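PDB 6FHQ: bromodomain adjacent to zinc finger domain protein 2B from Homo sapiens, which probably reads the N-terminal tail of histone H3 in chromatin through its zinc-binding PHD finger. Local coordinates for residues G15-L20 against H32-R37; L22-C27 against D47-A52. All coordinates share one frame; numbering follows the deposited sequence.

Contact 1: residues G15-L20 against H32-R37; sequences GDNEEL and HTYCHR. With ZN (zinc ion), chain C; DE5 (2-azanyl-~{N}-(1,3-thiazol-2-yl)ethanamide), chain E.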
ATOM      1  N   GLY A  15      -2.551  -3.311  10.315  1.00 34.55           N
ATOM      2  CA  GLY A  15      -2.886  -4.192   9.169  1.00 34.78           C
ATOM      3  C   GLY A  15      -4.351  -4.393   9.003  1.00 33.62           C
ATOM      4  O   GLY A  15      -4.753  -5.266   8.284  1.00 35.49           O
ATOM      5  N   ASP A  16      -5.152  -3.598   9.692  1.00 36.41           N
ATOM      6  CA  ASP A  16      -6.623  -3.648   9.556  1.00 39.15           C
ATOM      7  C   ASP A  16      -7.129  -2.871   8.307  1.00 39.19           C
ATOM      8  O   ASP A  16      -6.323  -2.340   7.543  1.00 37.74           O
ATOM      9  CB  ASP A  16      -7.263  -3.051  10.809  1.00 42.31           C
ATOM     10  CG  ASP A  16      -7.092  -1.539  10.896  1.00 44.05           C
ATOM     11  OD1 ASP A  16      -6.161  -0.980  10.274  1.00 42.97           O
ATOM     12  OD2 ASP A  16      -7.859  -0.890  11.636  1.00 51.70           O
ATOM     13  N   ASN A  17      -8.457  -2.787   8.145  1.00 38.28           N
ATOM     14  CA  ASN A  17      -9.098  -2.138   7.013  1.00 38.75           C
ATOM     15  C   ASN A  17      -8.435  -2.568   5.754  1.00 37.15           C
ATOM     16  O   ASN A  17      -7.940  -1.752   4.998  1.00 32.14           O
ATOM     17  CB  ASN A  17      -8.974  -0.635   7.111  1.00 38.11           C
ATOM     18  CG  ASN A  17     -10.151   0.004   7.769  1.00 42.98           C
ATOM     19  OD1 ASN A  17     -11.297  -0.340   7.500  1.00 45.52           O
ATOM     20  ND2 ASN A  17      -9.876   0.995   8.570  1.00 42.07           N
ATOM     21  N   GLU A  18      -8.415  -3.858   5.546  1.00 35.48           N
ATOM     22  CA  GLU A  18      -7.693  -4.459   4.458  1.00 39.37           C
ATOM     23  C   GLU A  18      -8.189  -4.078   3.059  1.00 39.08           C
ATOM     24  O   GLU A  18      -7.409  -4.101   2.114  1.00 40.85           O
ATOM     25  CB  GLU A  18      -7.740  -5.998   4.644  1.00 43.81           C
ATOM     26  CG  GLU A  18      -6.889  -6.426   5.852  1.00 48.88           C
ATOM     27  CD  GLU A  18      -7.560  -7.466   6.766  1.00 58.41           C
ATOM     28  OE1 GLU A  18      -8.626  -8.023   6.396  1.00 70.41           O
ATOM     29  OE2 GLU A  18      -7.010  -7.740   7.863  1.00 63.08           O
ATOM     30  N   GLU A  19      -9.469  -3.745   2.966  1.00 38.34           N
ATOM     31  CA  GLU A  19     -10.113  -3.180   1.770  1.00 42.86           C
ATOM     32  C   GLU A  19      -9.545  -1.803   1.354  1.00 40.27           C
ATOM     33  O   GLU A  19      -9.838  -1.297   0.266  1.00 42.17           O
ATOM     34  CB  GLU A  19     -11.619  -3.066   2.051  1.00 46.35           C
ATOM     35  CG  GLU A  19     -12.424  -2.201   1.090  1.00 51.98           C
ATOM     36  CD  GLU A  19     -13.763  -2.828   0.739  1.00 55.47           C
ATOM     37  OE1 GLU A  19     -13.774  -3.796  -0.067  1.00 53.42           O
ATOM     38  OE2 GLU A  19     -14.797  -2.348   1.258  1.00 61.89           O
ATOM     39  N   LEU A  20      -8.817  -1.164   2.254  1.00 34.51           N
ATOM     40  CA  LEU A  20      -8.337   0.164   2.013  1.00 31.72           C
ATOM     41  C   LEU A  20      -6.822   0.163   2.077  1.00 29.06           C
ATOM     42  O   LEU A  20      -6.199   1.200   1.924  1.00 25.76           O
ATOM     43  CB  LEU A  20      -8.931   1.104   3.045  1.00 31.69           C
ATOM     44  CG  LEU A  20     -10.434   1.298   2.973  1.00 33.40           C
ATOM     45  CD1 LEU A  20     -10.875   2.178   4.124  1.00 35.08           C
ATOM     46  CD2 LEU A  20     -10.841   1.910   1.625  1.00 34.00           C
ATOM     47  N   HIS A  32      -2.598   2.503   3.730  1.00 21.54           N
ATOM     48  CA  HIS A  32      -4.022   2.738   3.646  1.00 21.44           C
ATOM     49  C   HIS A  32      -4.285   3.990   2.747  1.00 21.99           C
ATOM     50  O   HIS A  32      -3.584   5.005   2.880  1.00 20.21           O
ATOM     51  CB  HIS A  32      -4.606   3.059   5.027  1.00 23.21           C
ATOM     52  CG  HIS A  32      -4.599   1.914   5.981  1.00 25.16           C
ATOM     53  ND1 HIS A  32      -3.790   1.880   7.103  1.00 25.61           N
ATOM     54  CD2 HIS A  32      -5.319   0.757   5.982  1.00 25.64           C
ATOM     55  CE1 HIS A  32      -4.000   0.725   7.731  1.00 26.82           C
ATOM     56  NE2 HIS A  32      -4.920   0.032   7.071  1.00 24.51           N
ATOM     57  N   THR A  33      -5.431   3.983   2.057  1.00 21.83           N
ATOM     58  CA  THR A  33      -5.889   5.153   1.318  1.00 23.11           C
ATOM     59  C   THR A  33      -5.819   6.446   2.156  1.00 23.59           C
ATOM     60  O   THR A  33      -5.258   7.485   1.734  1.00 24.76           O
ATOM     61  CB  THR A  33      -7.353   4.982   0.903  1.00 23.51           C
ATOM     62  OG1 THR A  33      -8.115   4.466   1.998  1.00 24.13           O
ATOM     63  CG2 THR A  33      -7.487   4.078  -0.259  1.00 23.73           C
ATOM     64  N   TYR A  34      -6.395   6.350   3.350  1.00 25.78           N
ATOM     65  CA  TYR A  34      -6.554   7.448   4.245  1.00 26.62           C
ATOM     66  C   TYR A  34      -5.315   7.780   5.030  1.00 27.62           C
ATOM     67  O   TYR A  34      -5.286   8.823   5.614  1.00 28.83           O
ATOM     68  CB  TYR A  34      -7.715   7.188   5.223  1.00 28.79           C
ATOM     69  CG  TYR A  34      -7.624   5.917   6.004  1.00 28.29           C
ATOM     70  CD1 TYR A  34      -6.770   5.821   7.100  1.00 28.88           C
ATOM     71  CD2 TYR A  34      -8.310   4.809   5.611  1.00 28.90           C
ATOM     72  CE1 TYR A  34      -6.659   4.701   7.815  1.00 29.90           C
ATOM     73  CE2 TYR A  34      -8.225   3.657   6.336  1.00 30.46           C
ATOM     74  CZ  TYR A  34      -7.367   3.600   7.461  1.00 31.53           C
ATOM     75  OH  TYR A  34      -7.155   2.407   8.174  1.00 31.44           O
ATOM     76  N   CYS A  35      -4.262   6.972   4.944  1.00 26.02           N
ATOM     77  CA  CYS A  35      -2.927   7.357   5.509  1.00 26.68           C
ATOM     78  C   CYS A  35      -1.968   8.083   4.565  1.00 26.08           C
ATOM     79  O   CYS A  35      -1.085   8.819   5.037  1.00 25.40           O
ATOM     80  CB  CYS A  35      -2.187   6.125   6.089  1.00 26.47           C
ATOM     81  SG  CYS A  35      -3.035   5.419   7.505  1.00 27.39           S
ATOM     82  N   HIS A  36      -2.138   7.926   3.252  1.00 24.94           N
ATOM     83  CA  HIS A  36      -1.506   8.792   2.314  1.00 25.46           C
ATOM     84  C   HIS A  36      -1.873  10.258   2.522  1.00 25.04           C
ATOM     85  O   HIS A  36      -2.972  10.567   2.996  1.00 22.78           O
ATOM     86  CB  HIS A  36      -1.960   8.502   0.917  1.00 26.42           C
ATOM     87  CG  HIS A  36      -1.414   7.262   0.379  1.00 27.64           C
ATOM     88  ND1 HIS A  36      -0.143   7.177  -0.126  1.00 32.82           N
ATOM     89  CD2 HIS A  36      -1.955   6.037   0.271  1.00 29.08           C
ATOM     90  CE1 HIS A  36       0.049   5.960  -0.606  1.00 30.34           C
ATOM     91  NE2 HIS A  36      -1.020   5.237  -0.341  1.00 30.01           N
ATOM     92  N   ARG A  37      -0.935  11.116   2.137  1.00 25.78           N
ATOM     93  CA  ARG A  37      -1.152  12.561   1.998  1.00 28.17           C
ATOM     94  C   ARG A  37      -0.577  12.931   0.656  1.00 28.97           C
ATOM     95  O   ARG A  37       0.555  12.588   0.368  1.00 27.52           O
ATOM     96  CB  ARG A  37      -0.409  13.351   3.070  1.00 31.93           C
ATOM     97  CG  ARG A  37      -0.858  13.080   4.467  1.00 34.01           C
ATOM     98  CD  ARG A  37      -2.261  13.645   4.702  1.00 37.58           C
ATOM     99  NE  ARG A  37      -2.734  13.336   6.056  1.00 38.54           N
ATOM    100  CZ  ARG A  37      -3.381  12.225   6.429  1.00 39.93           C
ATOM    101  NH1 ARG A  37      -3.650  11.243   5.571  1.00 40.24           N
ATOM    102  NH2 ARG A  37      -3.797  12.112   7.693  1.00 40.30           N
TER
HETATM  103 ZN    ZN C2001      -2.446   3.196   7.681  1.00 23.73          ZN
HETATM  104  C4  DE5 E2003      -4.365  -3.369  -4.621  1.00 48.00           C
HETATM  105  C5  DE5 E2003      -3.595  -3.631  -5.963  1.00 43.00           C
HETATM  106  N1  DE5 E2003      -7.811  -2.602  -3.843  1.00 56.20           N
HETATM  107  N2  DE5 E2003      -5.720  -3.185  -4.803  1.00 53.08           N
HETATM  108  C3  DE5 E2003      -6.534  -2.998  -3.744  1.00 53.95           C
HETATM  109  N3  DE5 E2003      -2.212  -4.179  -5.757  1.00 35.36           N
HETATM  110  C2  DE5 E2003      -8.467  -2.478  -2.654  1.00 54.74           C
HETATM  111  C1  DE5 E2003      -7.708  -2.766  -1.576  1.00 60.65           C
HETATM  112  S1  DE5 E2003      -6.177  -3.220  -2.094  1.00 59.94           S
HETATM  113  O1  DE5 E2003      -3.787  -3.403  -3.515  1.00 35.84           O
HETATM  114  O   HOH W   1      -5.436   2.118  10.269  1.00 35.73           O
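His32 links a zinc ion to the backbone of Asp16 and Asn17. Its CB lies over the centre of the Tyr34 ring, 3.7 Å above the plane. CG is anti to the carbonyl carbon (chi1 -68°), and this brings the imidazole edge to the Asp16 and Asn17 carbonyls. On one edge His32 ND1 binds zinc at 2.0 Å. CD2 meets the backbone oxygens of Asp16 and Asn17 near the ring plane, and CE1 approaches Asp16 OD1. At the far tip, His32 NE2 donates to Asp16 O (2.8 Å, 163° at the hydrogen); the oxygen lies in the ring plane, while the donor stands above the carbonyl plane. Both ring nitrogens are thus engaged, which fixes the rotation of the imidazole and makes Asp16 a second-shell residue that positions the zinc ligand His32. Tyr34 OH lies over the centre of one face of this ring, accepts from Asn17 ND2 at 3.1 Å, and shares a water with Asp16 OD1. Leu20 CD1 touches the edge of the Tyr34 ring at CE2 (3.8 Å), and Leu20 O receives Thr33 N at 2.9 Å. Cys35, Cys9 and Cys12 complete this zinc site of the PHD finger. The contact joins the loop entering strand 21-23 to the turn leaving its antiparallel partner, strand 30-32.

Contact 2: residues L22-C27 against D47-A52; sequences LLCDGC and DWFCPA. With ZN (zinc ion), chain D; DE5 (2-azanyl-~{N}-(1,3-thiazol-2-yl)ethanamide), chain E.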
ATOM      1  N   LEU A  22      -3.664  -0.472   0.452  1.00 26.63           N
ATOM      2  CA  LEU A  22      -3.305  -0.640  -0.928  1.00 28.19           C
ATOM      3  C   LEU A  22      -1.974  -1.310  -0.933  1.00 27.19           C
ATOM      4  O   LEU A  22      -1.088  -0.841  -0.255  1.00 26.56           O
ATOM      5  CB  LEU A  22      -3.168   0.689  -1.660  1.00 27.10           C
ATOM      6  CG  LEU A  22      -4.342   1.613  -1.618  1.00 27.78           C
ATOM      7  CD1 LEU A  22      -4.053   2.863  -2.451  1.00 27.63           C
ATOM      8  CD2 LEU A  22      -5.611   0.915  -2.083  1.00 30.91           C
ATOM      9  N   LEU A  23      -1.811  -2.308  -1.778  1.00 27.46           N
ATOM     10  CA  LEU A  23      -0.573  -3.098  -1.825  1.00 29.70           C
ATOM     11  C   LEU A  23       0.126  -2.823  -3.083  1.00 28.38           C
ATOM     12  O   LEU A  23      -0.459  -3.029  -4.165  1.00 27.59           O
ATOM     13  CB  LEU A  23      -0.919  -4.574  -1.816  1.00 31.81           C
ATOM     14  CG  LEU A  23      -1.731  -5.015  -0.588  1.00 34.48           C
ATOM     15  CD1 LEU A  23      -1.883  -6.551  -0.673  1.00 37.92           C
ATOM     16  CD2 LEU A  23      -0.992  -4.594   0.678  1.00 36.49           C
ATOM     17  N   CYS A  24       1.337  -2.339  -2.985  1.00 26.28           N
ATOM     18  CA  CYS A  24       2.062  -1.971  -4.187  1.00 28.58           C
ATOM     19  C   CYS A  24       2.506  -3.228  -4.963  1.00 30.20           C
ATOM     20  O   CYS A  24       3.199  -4.111  -4.412  1.00 27.60           O
ATOM     21  CB  CYS A  24       3.228  -1.097  -3.856  1.00 27.49           C
ATOM     22  SG  CYS A  24       4.250  -0.654  -5.304  1.00 27.85           S
ATOM     23  N   ASP A  25       2.095  -3.303  -6.220  1.00 31.76           N
ATOM     24  CA  ASP A  25       2.501  -4.424  -7.087  1.00 37.17           C
ATOM     25  C   ASP A  25       3.971  -4.302  -7.443  1.00 42.07           C
ATOM     26  O   ASP A  25       4.572  -5.261  -7.928  1.00 43.71           O
ATOM     27  CB  ASP A  25       1.679  -4.435  -8.360  1.00 40.73           C
ATOM     28  CG  ASP A  25       0.261  -4.892  -8.119  1.00 41.68           C
ATOM     29  OD1 ASP A  25       0.066  -6.099  -7.905  1.00 44.51           O
ATOM     30  OD2 ASP A  25      -0.639  -4.027  -8.014  1.00 45.97           O
ATOM     31  N   GLY A  26       4.551  -3.116  -7.196  1.00 40.47           N
ATOM     32  CA  GLY A  26       5.973  -2.898  -7.397  1.00 39.00           C
ATOM     33  C   GLY A  26       6.838  -3.509  -6.330  1.00 40.10           C
ATOM     34  O   GLY A  26       7.727  -4.294  -6.635  1.00 40.97           O
ATOM     35  N   CYS A  27       6.669  -3.052  -5.092  1.00 36.91           N
ATOM     36  CA  CYS A  27       7.616  -3.338  -4.010  1.00 35.44           C
ATOM     37  C   CYS A  27       6.941  -4.115  -2.903  1.00 35.64           C
ATOM     38  O   CYS A  27       7.502  -4.280  -1.868  1.00 36.51           O
ATOM     39  CB  CYS A  27       8.148  -2.013  -3.430  1.00 34.96           C
ATOM     40  SG  CYS A  27       6.829  -1.025  -2.662  1.00 30.39           S
ATOM     41  N   ASP A  47      -4.341  -2.582 -10.591  1.00 35.49           N
ATOM     42  CA  ASP A  47      -3.129  -2.620  -9.783  1.00 35.16           C
ATOM     43  C   ASP A  47      -2.705  -1.257  -9.304  1.00 31.03           C
ATOM     44  O   ASP A  47      -3.171  -0.264  -9.787  1.00 30.48           O
ATOM     45  CB  ASP A  47      -2.047  -3.308 -10.532  1.00 37.75           C
ATOM     46  CG  ASP A  47      -2.337  -4.809 -10.717  1.00 39.39           C
ATOM     47  OD1 ASP A  47      -2.763  -5.575  -9.743  1.00 39.05           O
ATOM     48  OD2 ASP A  47      -2.042  -5.234 -11.824  1.00 47.72           O
ATOM     49  N   TRP A  48      -1.916  -1.277  -8.248  1.00 30.26           N
ATOM     50  CA  TRP A  48      -1.458  -0.102  -7.513  1.00 27.55           C
ATOM     51  C   TRP A  48       0.070  -0.103  -7.506  1.00 26.59           C
ATOM     52  O   TRP A  48       0.664  -1.123  -7.213  1.00 26.99           O
ATOM     53  CB  TRP A  48      -1.901  -0.212  -6.070  1.00 27.23           C
ATOM     54  CG  TRP A  48      -1.424   0.892  -5.234  1.00 26.60           C
ATOM     55  CD1 TRP A  48      -0.579   0.814  -4.174  1.00 26.61           C
ATOM     56  CD2 TRP A  48      -1.691   2.246  -5.437  1.00 28.31           C
ATOM     57  NE1 TRP A  48      -0.341   2.036  -3.681  1.00 26.21           N
ATOM     58  CE2 TRP A  48      -0.977   2.956  -4.463  1.00 28.22           C
ATOM     59  CE3 TRP A  48      -2.412   2.946  -6.392  1.00 28.93           C
ATOM     60  CZ2 TRP A  48      -1.054   4.324  -4.340  1.00 28.55           C
ATOM     61  CZ3 TRP A  48      -2.474   4.313  -6.294  1.00 29.92           C
ATOM     62  CH2 TRP A  48      -1.800   4.999  -5.260  1.00 28.30           C
ATOM     63  N   PHE A  49       0.667   1.024  -7.886  1.00 26.30           N
ATOM     64  CA  PHE A  49       2.064   1.286  -7.652  1.00 27.85           C
ATOM     65  C   PHE A  49       2.205   2.495  -6.738  1.00 27.71           C
ATOM     66  O   PHE A  49       1.585   3.562  -6.969  1.00 25.98           O
ATOM     67  CB  PHE A  49       2.756   1.515  -8.977  1.00 29.36           C
ATOM     68  CG  PHE A  49       2.801   0.289  -9.835  1.00 31.94           C
ATOM     69  CD1 PHE A  49       3.740  -0.714  -9.583  1.00 32.64           C
ATOM     70  CD2 PHE A  49       1.836   0.091 -10.838  1.00 33.00           C
ATOM     71  CE1 PHE A  49       3.704  -1.894 -10.331  1.00 35.98           C
ATOM     72  CE2 PHE A  49       1.849  -1.088 -11.597  1.00 34.51           C
ATOM     73  CZ  PHE A  49       2.744  -2.059 -11.333  1.00 33.43           C
ATOM     74  N   CYS A  50       3.077   2.374  -5.749  1.00 27.98           N
ATOM     75  CA  CYS A  50       3.145   3.392  -4.704  1.00 27.93           C
ATOM     76  C   CYS A  50       3.960   4.563  -5.190  1.00 27.41           C
ATOM     77  O   CYS A  50       4.760   4.436  -6.124  1.00 26.11           O
ATOM     78  CB  CYS A  50       3.736   2.786  -3.417  1.00 28.81           C
ATOM     79  SG  CYS A  50       5.473   2.531  -3.488  1.00 28.32           S
ATOM     80  N   PRO A  51       3.860   5.701  -4.496  1.00 28.59           N
ATOM     81  CA  PRO A  51       4.531   6.854  -4.948  1.00 28.01           C
ATOM     82  C   PRO A  51       6.020   6.643  -5.108  1.00 27.12           C
ATOM     83  O   PRO A  51       6.633   7.213  -6.013  1.00 26.60           O
ATOM     84  CB  PRO A  51       4.282   7.843  -3.791  1.00 29.75           C
ATOM     85  CG  PRO A  51       2.955   7.472  -3.321  1.00 29.47           C
ATOM     86  CD  PRO A  51       3.074   5.990  -3.280  1.00 29.45           C
ATOM     87  N   ALA A  52       6.601   5.898  -4.186  1.00 26.26           N
ATOM     88  CA  ALA A  52       8.034   5.690  -4.188  1.00 27.99           C
ATOM     89  C   ALA A  52       8.461   4.971  -5.490  1.00 26.75           C
ATOM     90  O   ALA A  52       9.351   5.409  -6.154  1.00 29.25           O
ATOM     91  CB  ALA A  52       8.442   4.878  -2.925  1.00 27.22           C
TER
HETATM   92 ZN    ZN D2002       6.096   0.419  -4.303  1.00 28.25          ZN
HETATM   93  C4  DE5 E2003      -4.365  -3.369  -4.621  1.00 48.00           C
HETATM   94  C5  DE5 E2003      -3.595  -3.631  -5.963  1.00 43.00           C
HETATM   95  N1  DE5 E2003      -7.811  -2.602  -3.843  1.00 56.20           N
HETATM   96  N2  DE5 E2003      -5.720  -3.185  -4.803  1.00 53.08           N
HETATM   97  C3  DE5 E2003      -6.534  -2.998  -3.744  1.00 53.95           C
HETATM   98  N3  DE5 E2003      -2.212  -4.179  -5.757  1.00 35.36           N
HETATM   99  C2  DE5 E2003      -8.467  -2.478  -2.654  1.00 54.74           C
HETATM  100  C1  DE5 E2003      -7.708  -2.766  -1.576  1.00 60.65           C
HETATM  101  S1  DE5 E2003      -6.177  -3.220  -2.094  1.00 59.94           S
HETATM  102  O1  DE5 E2003      -3.787  -3.403  -3.515  1.00 35.84           O
HETATM  103  O   HOH W   2      -0.456  -7.243 -11.059  1.00 37.94           O
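Cys24, Cys27 and Cys50 gather round a zinc ion that Cys53 completes, forming the four-cysteine site of a PHD finger, in which two zinc sites interleave along the chain. Cys27 and Cys50 each turn SG between their own backbone N and carbonyl carbon, whereas Cys24 sets its sulfur anti to the backbone N. Cys24 SG also accepts two backbone N-H groups, Cys50 N at 3.3 Å and Cys27 N at 3.4 Å, which would be expected to temper the negative charge of the thiolate. Cys50 is the N-cap of helix 51-57.

Backbone and carboxylate bonds form a second group. Asp25 N donates to Trp48 O (2.8 Å, 170° at the hydrogen), and Trp48 N returns a bond to Asp25 OD2 at 3.0 Å. The same OD2 receives N3 of the bound thiazolyl glycinamide, whose N3 and O1 also pair with Leu23 O and Leu23 N. The ligand thereby follows the edge of strand 21-23, as a histone tail does in related PHD fingers. Asp47 OD1 lies close to Asp25 OD2 without bonding to it; the ligand amine, probably cationic, would offset this like-charge proximity.

Aromatic contacts make up the third group. Leu22 CB lies 3.6 Å from Trp48 CD1, and Cys50 N, offset toward the rim, lies over the indole face opposite Leu22. Gly26 N comes obliquely to Phe49 CE1, at 3.5 Å. Leu22 CD1 sits 3.8 Å from the centroid of the six-membered ring of Trp48, 17° off its normal, a CH-pi contact.

Overall arrangement
From the N terminus, the chain first supplies Cys9 and Cys12 to one zinc ion, then passes through 15-20 into strand 21-23 and on through 22-27. It returns along strand 30-32 into 32-37, where contact 1 closes a loop holding the two-stranded sheet. Contact 2 closes a longer loop when 47-52 comes back to 22-27 at the start of helix 51-57. The four segments alternate, so the loops cross and neither encloses the other. Contact 1 joins the loop before the sheet to the turn bearing His32 and Cys35 of the first zinc site; contact 2 ties the sheet to the C-terminal helix. They touch where His36 packs on Pro51 and Trp48, and where Thr33 meets Leu22; both also border the ligand.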